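Local coordinates for DNA translocase coupling protein (Clostridium perfringens, PDB 6O1W), which binds ATP and probably DNA as the coupling ATPase of plasmid conjugation, a membrane-bound translocase of which this chain is a fragment carrying the FtsK/SpoIIIE-family P-loop domain, at residues V112-G115 with N121-I124; L98-K103 with I149-L154. All coordinates share one frame; numbering follows the deposited sequence.

Both contacts lie in the P-loop NTPase domain and are largely buried, yet they differ in chemistry. Contact 1 is a beta hairpin at one margin of the mixed sheet, held by backbone hydrogen bonds, with Val112, Ile122 and Ile124 on one face, Val113 beside Lys123 on the other, and a glucose beside its outer strand. Contact 2 joins the loop before that hairpin to the helix after the P-loop, through two indoles and a shared carboxylate, with no main-chain bond between its segments. Helix 142-155 unites them: Ile149, Gln152 and Leu153 pack against Val112, Val113 and Val114, while Trp151 and Gln152 meet Trp100. Along the chain, contact 1 is nested within the loop that contact 2 closes.

Contact 1 of 2, residues V112-G115 with N121-I124; sequences VVVG and NIKI. With BGC (beta-D-glucopyranose), chain C.
Val112 and Ile124 form a two-way hydrogen-bonded pair in an antiparallel beta hairpin, Val112 N giving to Ile124 O at 2.8 Å and Ile124 N returning a bond to Val112 O. The first of these lies in the carbonyl plane and is nearly straight, 172° at the hydrogen. Next along the ladder Val114 N reaches Ile122 O, and Ile122 N closes on Gly115 O from 27° outside the carbonyl plane. On the face carrying Val113 and Lys123 the two side chains run side by side, while Val113 CG1, anti to the backbone N (chi1 -167°), comes to 3.7 Å from Asn121 CB. Val114 points its two methyls at different isoleucines: CG1 meets Ile124 CD1 at 3.8 Å, the side chains nearly perpendicular, and CG2 presses on Ile122 CG2 at 3.4 Å, tighter than usual for two carbons. Further out, Phe329 of strand 326-331 touches both isoleucines, Phe338 of the adjoining strand 334-340 lies on Ile122 and Val114, and Ile149 of helix 142-155 packs on Val114. The outer strand 121-125 also borders a bound glucose, whose ring oxygen O5 lies 3.3 Å from Lys123 O and whose O2 is 3.7 Å from Ile122 CD1.

Contact 2 of 2, residues L98-K103 with I149-L154; sequences LPWDDK and ILWQLL
Trp100 and Trp151 set their indoles almost perpendicular, planes 84° apart, where the loop ahead of strand 111-116 meets the helix that follows the P-loop in this FtsK/SpoIIIE-type NTPase domain. The five-membered rings approach obliquely, with Trp100 NE1 3.7 Å from Trp151 CD1, and both indole N-H groups converge on one carboxylate oxygen, Asp102 OD1. From the helix, Trp151 NE1 donates to Asp102 OD1 at 2.9 Å in a nearly straight bond; the oxygen lies at the ring edge, near its plane, and is met on its syn side. The carboxylate lies nearly coplanar with this indole, the two planes 18° apart. Trp100 NE1 bonds to the same Asp102 OD1 at 3.0 Å, less straight and with the acceptor tilted from the ring plane. Two N-H donors on OD1 would be expected to stabilise its negative charge, and they tie the rotation of both rings to a single carboxylate. The first torsion of Trp100 (chi1 168°) swings CG opposite the main-chain nitrogen and carries the ring toward the helix, where Trp100 CH2 lies 3.6 Å from Gln152 CG. The backbone N of Asp102 lies over one face of the Trp100 ring, toward its rim. Phe341 and His348 meet Trp100 edge-to-face, and the ring of Phe343 touches both tryptophans. The backbone of Asp102 is spanned by an Asx turn, Asp101 OD1 accepting from Lys103 N at 2.9 Å through its anti lone pair.

Contact 1 of 2, residues V112-G115 with N121-I124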
ATOM      1  N   VAL A 112       0.032  10.001   9.501  1.00 30.42           N
ATOM      2  CA  VAL A 112      -0.711  10.092   8.247  1.00 30.52           C
ATOM      3  C   VAL A 112      -1.826   9.030   8.189  1.00 35.59           C
ATOM      4  O   VAL A 112      -1.722   7.992   8.833  1.00 33.22           O
ATOM      5  CB  VAL A 112       0.227  10.070   6.997  1.00 33.96           C
ATOM      6  CG1 VAL A 112       1.289  11.180   7.085  1.00 32.78           C
ATOM      7  CG2 VAL A 112       0.886   8.702   6.800  1.00 33.52           C
ATOM      8  N   VAL A 113      -2.898   9.311   7.433  1.00 34.65           N
ATOM      9  CA  VAL A 113      -4.026   8.408   7.235  1.00 35.12           C
ATOM     10  C   VAL A 113      -4.032   7.977   5.750  1.00 37.26           C
ATOM     11  O   VAL A 113      -3.945   8.835   4.871  1.00 35.64           O
ATOM     12  CB  VAL A 113      -5.375   9.033   7.679  1.00 40.07           C
ATOM     13  CG1 VAL A 113      -6.461   7.967   7.757  1.00 39.43           C
ATOM     14  CG2 VAL A 113      -5.239   9.736   9.030  1.00 40.72           C
ATOM     15  N   VAL A 114      -4.145   6.662   5.466  1.00 32.26           N
ATOM     16  CA  VAL A 114      -4.113   6.245   4.055  1.00 32.60           C
ATOM     17  C   VAL A 114      -5.476   5.741   3.503  1.00 35.16           C
ATOM     18  O   VAL A 114      -5.613   5.591   2.294  1.00 33.60           O
ATOM     19  CB  VAL A 114      -2.972   5.246   3.756  1.00 36.26           C
ATOM     20  CG1 VAL A 114      -1.619   5.929   3.946  1.00 36.82           C
ATOM     21  CG2 VAL A 114      -3.074   4.006   4.628  1.00 35.49           C
ATOM     22  N   GLY A 115      -6.452   5.528   4.375  1.00 31.27           N
ATOM     23  CA  GLY A 115      -7.768   5.076   3.965  1.00 31.72           C
ATOM     24  C   GLY A 115      -8.546   4.345   5.035  1.00 36.52           C
ATOM     25  O   GLY A 115      -8.208   4.423   6.216  1.00 34.67           O
ATOM     26  N   ASN A 121      -9.929   3.734  10.451  1.00 39.51           N
ATOM     27  CA  ASN A 121      -9.026   4.131   9.380  1.00 37.84           C
ATOM     28  C   ASN A 121      -7.622   3.598   9.593  1.00 39.72           C
ATOM     29  O   ASN A 121      -7.238   3.254  10.719  1.00 39.95           O
ATOM     30  CB  ASN A 121      -8.989   5.651   9.256  1.00 37.01           C
ATOM     31  CG  ASN A 121     -10.289   6.242   8.777  1.00 58.62           C
ATOM     32  OD1 ASN A 121     -11.008   5.679   7.942  1.00 51.66           O
ATOM     33  ND2 ASN A 121     -10.618   7.401   9.296  1.00 57.50           N
ATOM     34  N   ILE A 122      -6.861   3.503   8.511  1.00 32.93           N
ATOM     35  CA  ILE A 122      -5.494   3.039   8.613  1.00 32.90           C
ATOM     36  C   ILE A 122      -4.620   4.263   8.859  1.00 35.53           C
ATOM     37  O   ILE A 122      -4.614   5.169   8.031  1.00 33.64           O
ATOM     38  CB  ILE A 122      -5.072   2.260   7.330  1.00 36.14           C
ATOM     39  CG1 ILE A 122      -5.940   0.996   7.115  1.00 36.52           C
ATOM     40  CG2 ILE A 122      -3.562   1.954   7.327  1.00 35.96           C
ATOM     41  CD1 ILE A 122      -5.610  -0.234   7.882  1.00 43.38           C
ATOM     42  N   LYS A 123      -3.893   4.282   9.995  1.00 33.33           N
ATOM     43  CA  LYS A 123      -2.970   5.376  10.364  1.00 33.32           C
ATOM     44  C   LYS A 123      -1.555   4.852  10.406  1.00 35.71           C
ATOM     45  O   LYS A 123      -1.332   3.701  10.798  1.00 34.85           O
ATOM     46  CB  LYS A 123      -3.334   6.015  11.718  1.00 35.51           C
ATOM     47  CG  LYS A 123      -4.725   6.662  11.741  1.00 44.90           C
ATOM     48  CD  LYS A 123      -5.004   7.426  13.009  1.00 52.87           C
ATOM     49  CE  LYS A 123      -6.467   7.778  13.093  1.00 73.26           C
ATOM     50  NZ  LYS A 123      -6.819   8.369  14.412  1.00 89.90           N
ATOM     51  N   ILE A 124      -0.615   5.657   9.916  1.00 31.72           N
ATOM     52  CA  ILE A 124       0.806   5.343   9.930  1.00 31.69           C
ATOM     53  C   ILE A 124       1.492   6.464  10.712  1.00 35.55           C
ATOM     54  O   ILE A 124       1.337   7.635  10.361  1.00 35.62           O
ATOM     55  CB  ILE A 124       1.434   5.197   8.511  1.00 34.71           C
ATOM     56  CG1 ILE A 124       0.715   4.142   7.644  1.00 35.18           C
ATOM     57  CG2 ILE A 124       2.939   4.889   8.605  1.00 35.17           C
ATOM     58  CD1 ILE A 124       1.005   4.285   6.129  1.00 28.22           C
TER
HETATM   59  C2  BGC C 501      -3.824  -1.384  11.675  1.00 78.46           C
HETATM   60  C3  BGC C 501      -5.172  -0.704  11.866  1.00 79.89           C
HETATM   61  C4  BGC C 501      -5.047   0.409  12.899  1.00 82.80           C
HETATM   62  C5  BGC C 501      -4.181   1.518  12.311  1.00 78.12           C
HETATM   63  C6  BGC C 501      -3.556   2.436  13.346  1.00 79.17           C
HETATM   64  C1  BGC C 501      -2.670  -0.374  11.723  1.00 78.19           C
HETATM   65  O1  BGC C 501      -1.980  -0.519  12.915  1.00 78.79           O
HETATM   66  O2  BGC C 501      -3.787  -2.104  10.447  1.00 75.14           O
HETATM   67  O3  BGC C 501      -6.153  -1.654  12.274  1.00 81.24           O
HETATM   68  O4  BGC C 501      -6.325   0.935  13.253  1.00 85.02           O
HETATM   69  O5  BGC C 501      -3.125   0.976  11.490  1.00 79.01           O
HETATM   70  O6  BGC C 501      -2.456   1.860  14.046  1.00 75.56           O

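Contact 2 of 2, residues L98-K103 with I149-L154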
ATOM      1  N   LEU A  98     -13.694   6.322  -1.755  1.00 43.17           N
ATOM      2  CA  LEU A  98     -13.460   7.095  -0.548  1.00 41.76           C
ATOM      3  C   LEU A  98     -12.641   8.323  -0.926  1.00 46.10           C
ATOM      4  O   LEU A  98     -11.403   8.267  -0.951  1.00 45.08           O
ATOM      5  CB  LEU A  98     -12.732   6.198   0.470  1.00 40.66           C
ATOM      6  CG  LEU A  98     -12.433   6.741   1.826  1.00 43.53           C
ATOM      7  CD1 LEU A  98     -13.709   6.869   2.658  1.00 43.91           C
ATOM      8  CD2 LEU A  98     -11.430   5.852   2.510  1.00 43.17           C
ATOM      9  N   PRO A  99     -13.328   9.431  -1.291  1.00 41.96           N
ATOM     10  CA  PRO A  99     -12.590  10.645  -1.674  1.00 40.58           C
ATOM     11  C   PRO A  99     -11.796  11.212  -0.509  1.00 40.49           C
ATOM     12  O   PRO A  99     -12.239  11.139   0.631  1.00 39.62           O
ATOM     13  CB  PRO A  99     -13.701  11.621  -2.102  1.00 42.54           C
ATOM     14  CG  PRO A  99     -14.941  11.122  -1.428  1.00 47.06           C
ATOM     15  CD  PRO A  99     -14.795   9.637  -1.362  1.00 42.90           C
ATOM     16  N   TRP A 100     -10.633  11.797  -0.802  1.00 35.74           N
ATOM     17  CA  TRP A 100      -9.835  12.470   0.208  1.00 34.81           C
ATOM     18  C   TRP A 100     -10.596  13.694   0.704  1.00 40.05           C
ATOM     19  O   TRP A 100     -11.345  14.308  -0.054  1.00 41.01           O
ATOM     20  CB  TRP A 100      -8.483  12.932  -0.374  1.00 33.17           C
ATOM     21  CG  TRP A 100      -7.756  13.881   0.541  1.00 33.46           C
ATOM     22  CD1 TRP A 100      -7.658  15.238   0.408  1.00 36.03           C
ATOM     23  CD2 TRP A 100      -7.197  13.562   1.825  1.00 33.01           C
ATOM     24  NE1 TRP A 100      -7.000  15.774   1.493  1.00 34.73           N
ATOM     25  CE2 TRP A 100      -6.717  14.767   2.386  1.00 36.24           C
ATOM     26  CE3 TRP A 100      -7.069  12.372   2.563  1.00 33.70           C
ATOM     27  CZ2 TRP A 100      -6.065  14.805   3.618  1.00 35.00           C
ATOM     28  CZ3 TRP A 100      -6.419  12.415   3.782  1.00 34.79           C
ATOM     29  CH2 TRP A 100      -5.964  13.628   4.317  1.00 35.03           C
ATOM     30  N   ASP A 101     -10.379  14.067   1.967  1.00 36.72           N
ATOM     31  CA  ASP A 101     -10.943  15.276   2.553  1.00 35.86           C
ATOM     32  C   ASP A 101      -9.957  15.770   3.627  1.00 37.97           C
ATOM     33  O   ASP A 101      -9.452  14.969   4.412  1.00 35.81           O
ATOM     34  CB  ASP A 101     -12.339  15.015   3.123  1.00 38.21           C
ATOM     35  CG  ASP A 101     -13.079  16.265   3.544  1.00 50.94           C
ATOM     36  OD1 ASP A 101     -12.571  16.992   4.439  1.00 53.82           O
ATOM     37  OD2 ASP A 101     -14.167  16.516   2.996  1.00 58.31           O
ATOM     38  N   ASP A 102      -9.706  17.083   3.676  1.00 35.85           N
ATOM     39  CA  ASP A 102      -8.760  17.673   4.629  1.00 37.33           C
ATOM     40  C   ASP A 102      -9.135  17.436   6.117  1.00 44.40           C
ATOM     41  O   ASP A 102      -8.278  17.604   6.987  1.00 43.55           O
ATOM     42  CB  ASP A 102      -8.523  19.173   4.319  1.00 39.37           C
ATOM     43  CG  ASP A 102      -7.357  19.460   3.350  1.00 48.39           C
ATOM     44  OD1 ASP A 102      -6.823  18.498   2.748  1.00 47.76           O
ATOM     45  OD2 ASP A 102      -6.981  20.636   3.207  1.00 55.00           O
ATOM     46  N   LYS A 103     -10.371  16.952   6.392  1.00 44.62           N
ATOM     47  CA  LYS A 103     -10.843  16.633   7.747  1.00 45.31           C
ATOM     48  C   LYS A 103     -10.084  15.443   8.369  1.00 49.14           C
ATOM     49  O   LYS A 103     -10.046  15.322   9.603  1.00 49.25           O
ATOM     50  CB  LYS A 103     -12.364  16.372   7.756  1.00 48.60           C
ATOM     51  CG  LYS A 103     -12.794  15.018   7.187  1.00 64.75           C
ATOM     52  CD  LYS A 103     -14.293  14.779   7.338  1.00 71.87           C
ATOM     53  CE  LYS A 103     -14.716  13.490   6.675  1.00 79.75           C
ATOM     54  NZ  LYS A 103     -16.110  13.115   7.039  1.00 86.20           N
ATOM     55  N   ILE A 149      -0.274  11.070   1.049  1.00 25.59           N
ATOM     56  CA  ILE A 149       0.665  11.073   2.188  1.00 24.98           C
ATOM     57  C   ILE A 149       1.495  12.370   2.130  1.00 27.28           C
ATOM     58  O   ILE A 149       1.647  13.035   3.144  1.00 25.52           O
ATOM     59  CB  ILE A 149       1.584   9.823   2.150  1.00 28.37           C
ATOM     60  CG1 ILE A 149       0.755   8.537   2.462  1.00 28.89           C
ATOM     61  CG2 ILE A 149       2.790   9.987   3.147  1.00 26.62           C
ATOM     62  CD1 ILE A 149       1.433   7.280   2.082  1.00 36.72           C
ATOM     63  N   LEU A 150       2.015  12.718   0.929  1.00 24.60           N
ATOM     64  CA  LEU A 150       2.822  13.914   0.689  1.00 23.88           C
ATOM     65  C   LEU A 150       2.069  15.169   1.108  1.00 28.07           C
ATOM     66  O   LEU A 150       2.635  15.999   1.810  1.00 29.56           O
ATOM     67  CB  LEU A 150       3.213  13.986  -0.805  1.00 23.20           C
ATOM     68  CG  LEU A 150       3.910  15.256  -1.313  1.00 28.04           C
ATOM     69  CD1 LEU A 150       5.273  15.509  -0.544  1.00 28.40           C
ATOM     70  CD2 LEU A 150       4.135  15.169  -2.834  1.00 28.04           C
ATOM     71  N   TRP A 151       0.798  15.301   0.676  1.00 25.97           N
ATOM     72  CA  TRP A 151      -0.084  16.428   0.990  1.00 26.85           C
ATOM     73  C   TRP A 151      -0.243  16.617   2.510  1.00 30.24           C
ATOM     74  O   TRP A 151      -0.075  17.722   3.021  1.00 31.50           O
ATOM     75  CB  TRP A 151      -1.455  16.194   0.326  1.00 26.49           C
ATOM     76  CG  TRP A 151      -2.447  17.257   0.691  1.00 28.25           C
ATOM     77  CD1 TRP A 151      -3.520  17.123   1.525  1.00 31.05           C
ATOM     78  CD2 TRP A 151      -2.358  18.658   0.369  1.00 28.36           C
ATOM     79  NE1 TRP A 151      -4.173  18.330   1.653  1.00 30.67           N
ATOM     80  CE2 TRP A 151      -3.469  19.295   0.966  1.00 32.37           C
ATOM     81  CE3 TRP A 151      -1.475  19.426  -0.416  1.00 29.83           C
ATOM     82  CZ2 TRP A 151      -3.726  20.663   0.806  1.00 31.24           C
ATOM     83  CZ3 TRP A 151      -1.717  20.787  -0.559  1.00 32.12           C
ATOM     84  CH2 TRP A 151      -2.825  21.394   0.058  1.00 32.69           C
ATOM     85  N   GLN A 152      -0.493  15.519   3.225  1.00 26.42           N
ATOM     86  CA  GLN A 152      -0.640  15.492   4.679  1.00 26.40           C
ATOM     87  C   GLN A 152       0.608  16.021   5.374  1.00 29.75           C
ATOM     88  O   GLN A 152       0.495  16.919   6.211  1.00 28.17           O
ATOM     89  CB  GLN A 152      -1.002  14.074   5.171  1.00 27.03           C
ATOM     90  CG  GLN A 152      -2.407  13.661   4.717  1.00 30.20           C
ATOM     91  CD  GLN A 152      -2.795  12.259   5.107  1.00 35.15           C
ATOM     92  OE1 GLN A 152      -3.007  11.375   4.280  1.00 32.05           O
ATOM     93  NE2 GLN A 152      -2.901  12.027   6.369  1.00 27.75           N
ATOM     94  N   LEU A 153       1.791  15.533   4.958  1.00 26.17           N
ATOM     95  CA  LEU A 153       3.068  15.979   5.503  1.00 26.37           C
ATOM     96  C   LEU A 153       3.405  17.419   5.140  1.00 31.06           C
ATOM     97  O   LEU A 153       3.949  18.127   5.984  1.00 31.35           O
ATOM     98  CB  LEU A 153       4.201  15.025   5.135  1.00 25.90           C
ATOM     99  CG  LEU A 153       4.007  13.624   5.705  1.00 30.70           C
ATOM    100  CD1 LEU A 153       5.040  12.665   5.142  1.00 29.54           C
ATOM    101  CD2 LEU A 153       3.967  13.655   7.254  1.00 29.84           C
ATOM    102  N   LEU A 154       3.057  17.864   3.916  1.00 28.12           N
ATOM    103  CA  LEU A 154       3.265  19.266   3.498  1.00 27.79           C
ATOM    104  C   LEU A 154       2.403  20.196   4.378  1.00 32.30           C
ATOM    105  O   LEU A 154       2.838  21.294   4.722  1.00 31.96           O
ATOM    106  CB  LEU A 154       2.869  19.454   2.012  1.00 27.35           C
ATOM    107  CG  LEU A 154       3.844  18.907   0.962  1.00 30.55           C
ATOM    108  CD1 LEU A 154       3.309  19.109  -0.415  1.00 28.89           C
ATOM    109  CD2 LEU A 154       5.233  19.563   1.079  1.00 30.04           C
TER